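MstE (Scytonema sp. PCC 10023, PDB 6SBF) probably catalyses the class II cyclisation of isoprenoid chains to merosterol-type terpenoid scaffolds, working as a single-domain alpha6-alpha6 barrel enzyme. Local coordinates at residues G100-T112 and I147-I159. The protein carries 1 engineered substitution. Residues are numbered along the deposited sequence; the frame is centred on the assembly and turned at random.
Engineered in segment 147-159: Phe-158 (natural residue Tyr).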
ATOM      1  N   GLY A 100      -7.764  -4.262 -12.129  1.00 12.40           N
ATOM      2  CA  GLY A 100      -8.409  -4.794 -10.939  1.00 12.15           C
ATOM      3  C   GLY A 100      -7.535  -5.781 -10.224  1.00 12.83           C
ATOM      4  O   GLY A 100      -6.335  -5.963 -10.534  1.00 13.69           O
ATOM      5  N   TYR A 101      -8.094  -6.465  -9.241  1.00 13.31           N
ATOM      6  CA  TYR A 101      -7.323  -7.375  -8.382  1.00 12.50           C
ATOM      7  C   TYR A 101      -6.591  -8.399  -9.269  1.00 12.32           C
ATOM      8  O   TYR A 101      -5.436  -8.682  -9.055  1.00 12.41           O
ATOM      9  CB  TYR A 101      -8.319  -8.050  -7.451  1.00 13.17           C
ATOM     10  CG  TYR A 101      -7.826  -9.183  -6.606  1.00 13.58           C
ATOM     11  CD1 TYR A 101      -7.064  -8.985  -5.482  1.00 13.58           C
ATOM     12  CD2 TYR A 101      -8.152 -10.501  -6.945  1.00 13.29           C
ATOM     13  CE1 TYR A 101      -6.633 -10.026  -4.686  1.00 14.51           C
ATOM     14  CE2 TYR A 101      -7.685 -11.540  -6.160  1.00 13.88           C
ATOM     15  CZ  TYR A 101      -6.916 -11.333  -5.048  1.00 13.34           C
ATOM     16  OH  TYR A 101      -6.520 -12.378  -4.267  1.00 14.59           O
ATOM     17  N   ASN A 102      -7.340  -8.957 -10.212  1.00 12.18           N
ATOM     18  CA  ASN A 102      -6.799  -9.921 -11.183  1.00 12.77           C
ATOM     19  C   ASN A 102      -7.746  -9.903 -12.395  1.00 12.69           C
ATOM     20  O   ASN A 102      -8.672  -9.090 -12.494  1.00 13.25           O
ATOM     21  CB  ASN A 102      -6.613 -11.345 -10.610  1.00 12.74           C
ATOM     22  CG  ASN A 102      -7.918 -11.978 -10.187  1.00 12.57           C
ATOM     23  OD1 ASN A 102      -8.963 -11.591 -10.721  1.00 13.67           O
ATOM     24  ND2 ASN A 102      -7.791 -12.965  -9.285  1.00 14.71           N
ATOM     25  N   TYR A 103      -7.489 -10.776 -13.389  1.00 12.63           N
ATOM     26  CA  TYR A 103      -8.209 -10.711 -14.670  1.00 13.89           C
ATOM     27  C   TYR A 103      -9.721 -10.780 -14.492  1.00 13.53           C
ATOM     28  O   TYR A 103     -10.466 -10.122 -15.217  1.00 14.78           O
ATOM     29  CB  TYR A 103      -7.790 -11.879 -15.579  1.00 13.78           C
ATOM     30  CG  TYR A 103      -8.346 -11.808 -16.970  1.00 13.60           C
ATOM     31  CD1 TYR A 103      -7.675 -11.131 -17.968  1.00 15.05           C
ATOM     32  CD2 TYR A 103      -9.533 -12.398 -17.308  1.00 15.30           C
ATOM     33  CE1 TYR A 103      -8.155 -11.068 -19.265  1.00 16.60           C
ATOM     34  CE2 TYR A 103     -10.061 -12.331 -18.592  1.00 17.60           C
ATOM     35  CZ  TYR A 103      -9.374 -11.628 -19.569  1.00 17.62           C
ATOM     36  OH  TYR A 103      -9.915 -11.544 -20.811  1.00 21.64           O
ATOM     37  N   ILE A 104     -10.169 -11.634 -13.561  1.00 14.19           N
ATOM     38  CA  ILE A 104     -11.616 -11.968 -13.504  1.00 16.00           C
ATOM     39  C   ILE A 104     -12.371 -10.910 -12.691  1.00 14.85           C
ATOM     40  O   ILE A 104     -13.589 -10.841 -12.790  1.00 18.28           O
ATOM     41  CB  ILE A 104     -11.858 -13.386 -12.985  1.00 17.64           C
ATOM     42  CG1 ILE A 104     -11.443 -13.554 -11.520  1.00 19.13           C
ATOM     43  CG2 ILE A 104     -11.233 -14.436 -13.903  1.00 20.19           C
ATOM     44  CD1 ILE A 104     -11.909 -14.849 -10.936  1.00 22.01           C
ATOM     45  N   LEU A 105     -11.671 -10.083 -11.936  1.00 15.06           N
ATOM     46  CA  LEU A 105     -12.345  -9.000 -11.191  1.00 14.87           C
ATOM     47  C   LEU A 105     -12.647  -7.804 -12.071  1.00 14.30           C
ATOM     48  O   LEU A 105     -11.929  -7.543 -13.094  1.00 16.15           O
ATOM     49  CB  LEU A 105     -11.489  -8.519 -10.026  1.00 17.14           C
ATOM     50  CG  LEU A 105     -11.993  -8.928  -8.652  1.00 19.17           C
ATOM     51  CD1 LEU A 105     -13.356  -8.290  -8.362  1.00 20.78           C
ATOM     52  CD2 LEU A 105     -12.012 -10.444  -8.473  1.00 20.80           C
ATOM     53  N   CYS A 106     -13.660  -7.047 -11.690  1.00 15.61           N
ATOM     54  CA  CYS A 106     -13.941  -5.748 -12.302  1.00 15.88           C
ATOM     55  C   CYS A 106     -12.810  -4.781 -11.945  1.00 14.70           C
ATOM     56  O   CYS A 106     -11.985  -5.033 -11.073  1.00 14.96           O
ATOM     57  CB  CYS A 106     -15.280  -5.204 -11.847  1.00 16.95           C
ATOM     58  SG  CYS A 106     -15.410  -4.987 -10.053  1.00 18.45           S
ATOM     59  N   GLY A 107     -12.787  -3.679 -12.673  1.00 15.51           N
ATOM     60  CA  GLY A 107     -11.824  -2.631 -12.349  1.00 14.44           C
ATOM     61  C   GLY A 107     -12.073  -2.036 -11.003  1.00 13.97           C
ATOM     62  O   GLY A 107     -13.208  -2.082 -10.471  1.00 15.08           O
ATOM     63  N   ASP A 108     -11.035  -1.469 -10.415  1.00 12.97           N
ATOM     64  CA  ASP A 108     -11.187  -0.706  -9.159  1.00 12.87           C
ATOM     65  C   ASP A 108     -10.178   0.429  -9.136  1.00 13.09           C
ATOM     66  O   ASP A 108      -9.114   0.411  -9.798  1.00 12.95           O
ATOM     67  CB  ASP A 108     -11.058  -1.626  -7.939  1.00 13.45           C
ATOM     68  CG  ASP A 108      -9.620  -1.961  -7.628  1.00 13.29           C
ATOM     69  OD1 ASP A 108      -8.928  -1.196  -6.912  1.00 14.50           O
ATOM     70  OD2 ASP A 108      -9.146  -3.054  -8.091  1.00 14.88           O
ATOM     71  N   ALA A 109     -10.509   1.444  -8.380  1.00 12.41           N
ATOM     72  CA  ALA A 109      -9.733   2.688  -8.315  1.00 13.04           C
ATOM     73  C   ALA A 109      -8.375   2.449  -7.685  1.00 12.46           C
ATOM     74  O   ALA A 109      -7.436   3.179  -8.024  1.00 13.59           O
ATOM     75  CB  ALA A 109     -10.470   3.760  -7.560  1.00 13.67           C
ATOM     76  N   ASP A 110      -8.270   1.567  -6.713  1.00 12.55           N
ATOM     77  CA  ASP A 110      -6.984   1.405  -5.998  1.00 12.87           C
ATOM     78  C   ASP A 110      -5.969   0.790  -6.942  1.00 12.08           C
ATOM     79  O   ASP A 110      -4.846   1.297  -7.083  1.00 12.59           O
ATOM     80  CB  ASP A 110      -7.158   0.599  -4.722  1.00 13.93           C
ATOM     81  CG  ASP A 110      -5.902   0.638  -3.860  1.00 15.41           C
ATOM     82  OD1 ASP A 110      -5.405   1.734  -3.602  1.00 16.63           O
ATOM     83  OD2 ASP A 110      -5.459  -0.403  -3.438  1.00 25.47           O
ATOM     84  N   THR A 111      -6.304  -0.327  -7.523  1.00 11.97           N
ATOM     85  CA  THR A 111      -5.419  -0.998  -8.456  1.00 12.27           C
ATOM     86  C   THR A 111      -5.040  -0.005  -9.558  1.00 11.14           C
ATOM     87  O   THR A 111      -3.846   0.051  -9.941  1.00 12.32           O
ATOM     88  CB  THR A 111      -6.083  -2.221  -9.104  1.00 13.02           C
ATOM     89  OG1 THR A 111      -6.475  -3.120  -8.053  1.00 14.40           O
ATOM     90  CG2 THR A 111      -5.132  -2.881 -10.058  1.00 13.39           C
ATOM     91  N   THR A 112      -6.013   0.684 -10.065  1.00 11.18           N
ATOM     92  CA  THR A 112      -5.746   1.643 -11.200  1.00 11.21           C
ATOM     93  C   THR A 112      -4.771   2.720 -10.769  1.00 12.18           C
ATOM     94  O   THR A 112      -3.854   3.064 -11.527  1.00 12.39           O
ATOM     95  CB  THR A 112      -7.079   2.165 -11.768  1.00 12.04           C
ATOM     96  OG1 THR A 112      -7.856   1.063 -12.254  1.00 12.63           O
ATOM     97  CG2 THR A 112      -6.877   3.134 -12.869  1.00 12.99           C
ATOM     98  N   ILE A 147     -12.373   9.232  -3.024  1.00 14.58           N
ATOM     99  CA  ILE A 147     -12.551   8.279  -4.108  1.00 14.74           C
ATOM    100  C   ILE A 147     -13.015   6.935  -3.558  1.00 13.89           C
ATOM    101  O   ILE A 147     -12.518   6.478  -2.502  1.00 14.74           O
ATOM    102  CB  ILE A 147     -11.285   8.206  -4.957  1.00 20.19           C
ATOM    103  CG1 ILE A 147     -11.597   7.667  -6.333  1.00 27.12           C
ATOM    104  CG2 ILE A 147     -10.275   7.440  -4.254  1.00 20.94           C
ATOM    105  CD1 ILE A 147     -10.600   8.116  -7.358  1.00 27.74           C
ATOM    106  N   ALA A 148     -13.962   6.345  -4.267  1.00 13.17           N
ATOM    107  CA  ALA A 148     -14.516   5.013  -3.949  1.00 14.36           C
ATOM    108  C   ALA A 148     -13.722   3.926  -4.699  1.00 13.03           C
ATOM    109  O   ALA A 148     -13.350   4.113  -5.846  1.00 17.19           O
ATOM    110  CB  ALA A 148     -15.969   4.917  -4.274  1.00 16.28           C
ATOM    111  N   THR A 149     -13.574   2.767  -4.090  1.00 13.80           N
ATOM    112  CA  THR A 149     -12.852   1.640  -4.707  1.00 13.22           C
ATOM    113  C   THR A 149     -13.633   1.127  -5.913  1.00 14.08           C
ATOM    114  O   THR A 149     -13.052   0.924  -7.007  1.00 14.15           O
ATOM    115  CB  THR A 149     -12.635   0.505  -3.709  1.00 14.62           C
ATOM    116  OG1 THR A 149     -11.799   0.951  -2.642  1.00 15.22           O
ATOM    117  CG2 THR A 149     -11.957  -0.691  -4.337  1.00 16.34           C
ATOM    118  N   PHE A 150     -14.906   0.832  -5.736  1.00 14.55           N
ATOM    119  CA  PHE A 150     -15.720   0.142  -6.744  1.00 15.10           C
ATOM    120  C   PHE A 150     -16.940   0.961  -7.113  1.00 16.81           C
ATOM    121  O   PHE A 150     -17.523   1.658  -6.276  1.00 20.11           O
ATOM    122  CB  PHE A 150     -16.281  -1.147  -6.165  1.00 17.77           C
ATOM    123  CG  PHE A 150     -15.273  -2.229  -5.923  1.00 16.57           C
ATOM    124  CD1 PHE A 150     -14.572  -2.802  -6.974  1.00 17.22           C
ATOM    125  CD2 PHE A 150     -15.017  -2.680  -4.641  1.00 17.87           C
ATOM    126  CE1 PHE A 150     -13.665  -3.808  -6.740  1.00 17.56           C
ATOM    127  CE2 PHE A 150     -14.078  -3.667  -4.412  1.00 19.06           C
ATOM    128  CZ  PHE A 150     -13.426  -4.256  -5.467  1.00 18.79           C
ATOM    129  N   ALA A 151     -17.381   0.819  -8.350  1.00 18.09           N
ATOM    130  CA  ALA A 151     -18.722   1.185  -8.816  1.00 19.74           C
ATOM    131  C   ALA A 151     -19.660   0.020  -8.489  1.00 19.92           C
ATOM    132  O   ALA A 151     -19.307  -1.163  -8.765  1.00 21.45           O
ATOM    133  CB  ALA A 151     -18.692   1.444 -10.291  1.00 26.75           C
ATOM    134  N   GLU A 152     -20.819   0.365  -7.967  1.00 20.64           N
ATOM    135  CA  GLU A 152     -21.741  -0.633  -7.407  1.00 26.30           C
ATOM    136  C   GLU A 152     -22.096  -1.720  -8.430  1.00 23.26           C
ATOM    137  O   GLU A 152     -22.096  -2.920  -8.057  1.00 24.12           O
ATOM    138  CB  GLU A 152     -22.997   0.083  -6.912  1.00 26.47           C
ATOM    139  CG  GLU A 152     -23.962  -0.850  -6.217  1.00 31.51           C
ATOM    140  CD  GLU A 152     -25.074  -0.223  -5.401  1.00 40.48           C
ATOM    141  OE1 GLU A 152     -25.928  -0.966  -4.885  1.00 49.06           O
ATOM    142  OE2 GLU A 152     -25.058   0.995  -5.257  1.00 38.61           O
ATOM    143  N   GLU A 153     -22.474  -1.338  -9.634  1.00 22.36           N
ATOM    144  CA  GLU A 153     -23.032  -2.330 -10.587  1.00 28.68           C
ATOM    145  C   GLU A 153     -21.871  -3.234 -11.014  1.00 27.20           C
ATOM    146  O   GLU A 153     -22.106  -4.453 -11.147  1.00 30.74           O
ATOM    147  CB  GLU A 153     -23.787  -1.610 -11.708  1.00 37.14           C
ATOM    148  CG  GLU A 153     -25.101  -0.980 -11.207  1.00 48.00           C
ATOM    149  CD  GLU A 153     -26.053  -1.820 -10.337  1.00 50.77           C
ATOM    150  OE1 GLU A 153     -26.528  -1.295  -9.305  1.00 66.42           O
ATOM    151  OE2 GLU A 153     -26.351  -2.989 -10.691  1.00 62.99           O
ATOM    152  N   SER A 154     -20.643  -2.716 -11.061  1.00 26.16           N
ATOM    153  CA  SER A 154     -19.460  -3.511 -11.463  1.00 27.47           C
ATOM    154  C   SER A 154     -19.232  -4.648 -10.474  1.00 29.83           C
ATOM    155  O   SER A 154     -19.001  -5.805 -10.918  1.00 30.88           O
ATOM    156  CB  SER A 154     -18.252  -2.667 -11.616  1.00 26.48           C
ATOM    157  OG  SER A 154     -18.495  -1.711 -12.596  1.00 33.27           O
ATOM    158  N   ILE A 155     -19.184  -4.332  -9.198  1.00 24.44           N
ATOM    159  CA  ILE A 155     -18.823  -5.327  -8.150  1.00 24.64           C
ATOM    160  C   ILE A 155     -20.039  -6.223  -7.884  1.00 29.40           C
ATOM    161  O   ILE A 155     -19.845  -7.404  -7.649  1.00 32.21           O
ATOM    162  CB  ILE A 155     -18.223  -4.635  -6.904  1.00 19.74           C
ATOM    163  CG1 ILE A 155     -17.692  -5.688  -5.909  1.00 23.28           C
ATOM    164  CG2 ILE A 155     -19.176  -3.638  -6.208  1.00 21.55           C
ATOM    165  CD1 ILE A 155     -16.615  -6.581  -6.447  1.00 23.68           C
ATOM    166  N   ARG A 156     -21.254  -5.708  -7.964  1.00 32.34           N
ATOM    167  CA  ARG A 156     -22.441  -6.590  -7.957  1.00 37.99           C
ATOM    168  C   ARG A 156     -22.404  -7.620  -9.105  1.00 36.52           C
ATOM    169  O   ARG A 156     -22.836  -8.784  -8.867  1.00 47.61           O
ATOM    170  CB  ARG A 156     -23.724  -5.762  -8.028  1.00 41.58           C
ATOM    171  CG  ARG A 156     -24.150  -5.210  -6.676  1.00 36.96           C
ATOM    172  CD  ARG A 156     -25.538  -4.576  -6.766  1.00 43.23           C
ATOM    173  NE  ARG A 156     -25.934  -3.802  -5.595  1.00 47.82           N
ATOM    174  CZ  ARG A 156     -26.298  -4.317  -4.431  1.00 44.80           C
ATOM    175  NH1 ARG A 156     -26.660  -3.523  -3.433  1.00 43.24           N
ATOM    176  NH2 ARG A 156     -26.275  -5.628  -4.260  1.00 47.89           N
ATOM    177  N   ALA A 157     -22.040  -7.201 -10.337  1.00 35.53           N
ATOM    178  CA  ALA A 157     -22.076  -8.092 -11.531  1.00 40.61           C
ATOM    179  C   ALA A 157     -21.066  -9.214 -11.299  1.00 38.17           C
ATOM    180  O   ALA A 157     -21.310 -10.316 -11.657  1.00 51.56           O
ATOM    181  CB  ALA A 157     -21.778  -7.346 -12.819  1.00 44.20           C
ATOM    182  N   PHE A 158     -19.939  -8.896 -10.673  1.00 37.50           N
ATOM    183  CA  PHE A 158     -18.896  -9.897 -10.359  1.00 34.44           C
ATOM    184  C   PHE A 158     -19.414 -10.881  -9.296  1.00 43.20           C
ATOM    185  O   PHE A 158     -19.171 -12.101  -9.495  1.00 44.28           O
ATOM    186  CB  PHE A 158     -17.609  -9.224  -9.882  1.00 33.36           C
ATOM    187  CG  PHE A 158     -16.602 -10.274  -9.513  1.00 29.31           C
ATOM    188  CD1 PHE A 158     -15.899 -10.942 -10.500  1.00 31.88           C
ATOM    189  CD2 PHE A 158     -16.405 -10.638  -8.199  1.00 34.18           C
ATOM    190  CE1 PHE A 158     -15.023 -11.967 -10.172  1.00 34.93           C
ATOM    191  CE2 PHE A 158     -15.515 -11.648  -7.862  1.00 36.13           C
ATOM    192  CZ  PHE A 158     -14.837 -12.327  -8.851  1.00 38.20           C
ATOM    193  N   ILE A 159     -20.024 -10.382  -8.205  1.00 39.29           N
ATOM    194  CA  ILE A 159     -20.549 -11.174  -7.029  1.00 46.80           C
ATOM    195  C   ILE A 159     -21.829 -11.961  -7.421  1.00 53.21           C
ATOM    196  O   ILE A 159     -22.076 -12.081  -8.645  1.00 61.85           O
ATOM    197  CB  ILE A 159     -20.801 -10.253  -5.804  1.00 52.42           C
ATOM    198  CG1 ILE A 159     -19.562  -9.432  -5.380  1.00 53.35           C
ATOM    199  CG2 ILE A 159     -21.414 -11.026  -4.636  1.00 58.32           C
ATOM    200  CD1 ILE A 159     -18.567 -10.119  -4.454  1.00 45.13           C
TER
HETATM  201  O   HOH W   1     -15.393  -0.478 -10.191  1.00 19.70           O
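Ala-109 N gives a nearly straight hydrogen bond (2.9 Å, 167° at the hydrogen) to Thr-149 O, which receives it in its carbonyl plane on a lone pair. This is the tight, buried end of a contact in the alpha6-alpha6 barrel, where the N-terminus of helix 109-121 meets the loop leading into helix 152-158. Asp-108 is the N-cap of helix 109-121: OD1 takes Thr-111 N from above the carboxylate plane, while Asp-108 OD2 accepts from Thr-111 OG1 on its syn side at 2.7 Å. With CG between the backbone N and carbonyl carbon (chi1 78°), the carboxylate folds onto its own helix, and Asp-108 CB rests 3.6 Å from Phe-150 CE1. Replacing Asp-108 by alanine would probably leave Thr-111 N and OG1 without their acceptor oxygens and the first turn of helix 109-121 without its cap. Thr-149 CG2 lies over one face of the Phe-150 ring and Ile-155 CD1 over the other, both offset toward the rim. The Thr-149 hydroxyl is engaged elsewhere, with His-176 and Trp-211. Beside that ring a water links the two segments, donating to Gly-107 O and accepting from Ala-151 N.

Toward Ile-104 the contact opens to solvent, though Leu-105 still packs closely on Phe-158. Cys-106 sits more loosely: SG approaches the Phe-150 ring obliquely, 4.8 Å from its centroid, and also touches the backbone of Ser-154; a beta-mercaptoethanol, probably from the crystallisation liquor, sits close by. At the outer end Ile-104 O comes obliquely to Phe-158 CE1 at 3.2 Å, and Ile-104 CG1 lies farther from that atom. In the engineered Phe-158 (tyrosine in nature) CB points toward 100-112, and CG, anti to the backbone N (chi1 177°), sets the ring against Leu-105. Both Leu-105 methyls lie over one face of this ring, CD2 making a CH-pi contact 3.4 Å from Phe-158 CZ.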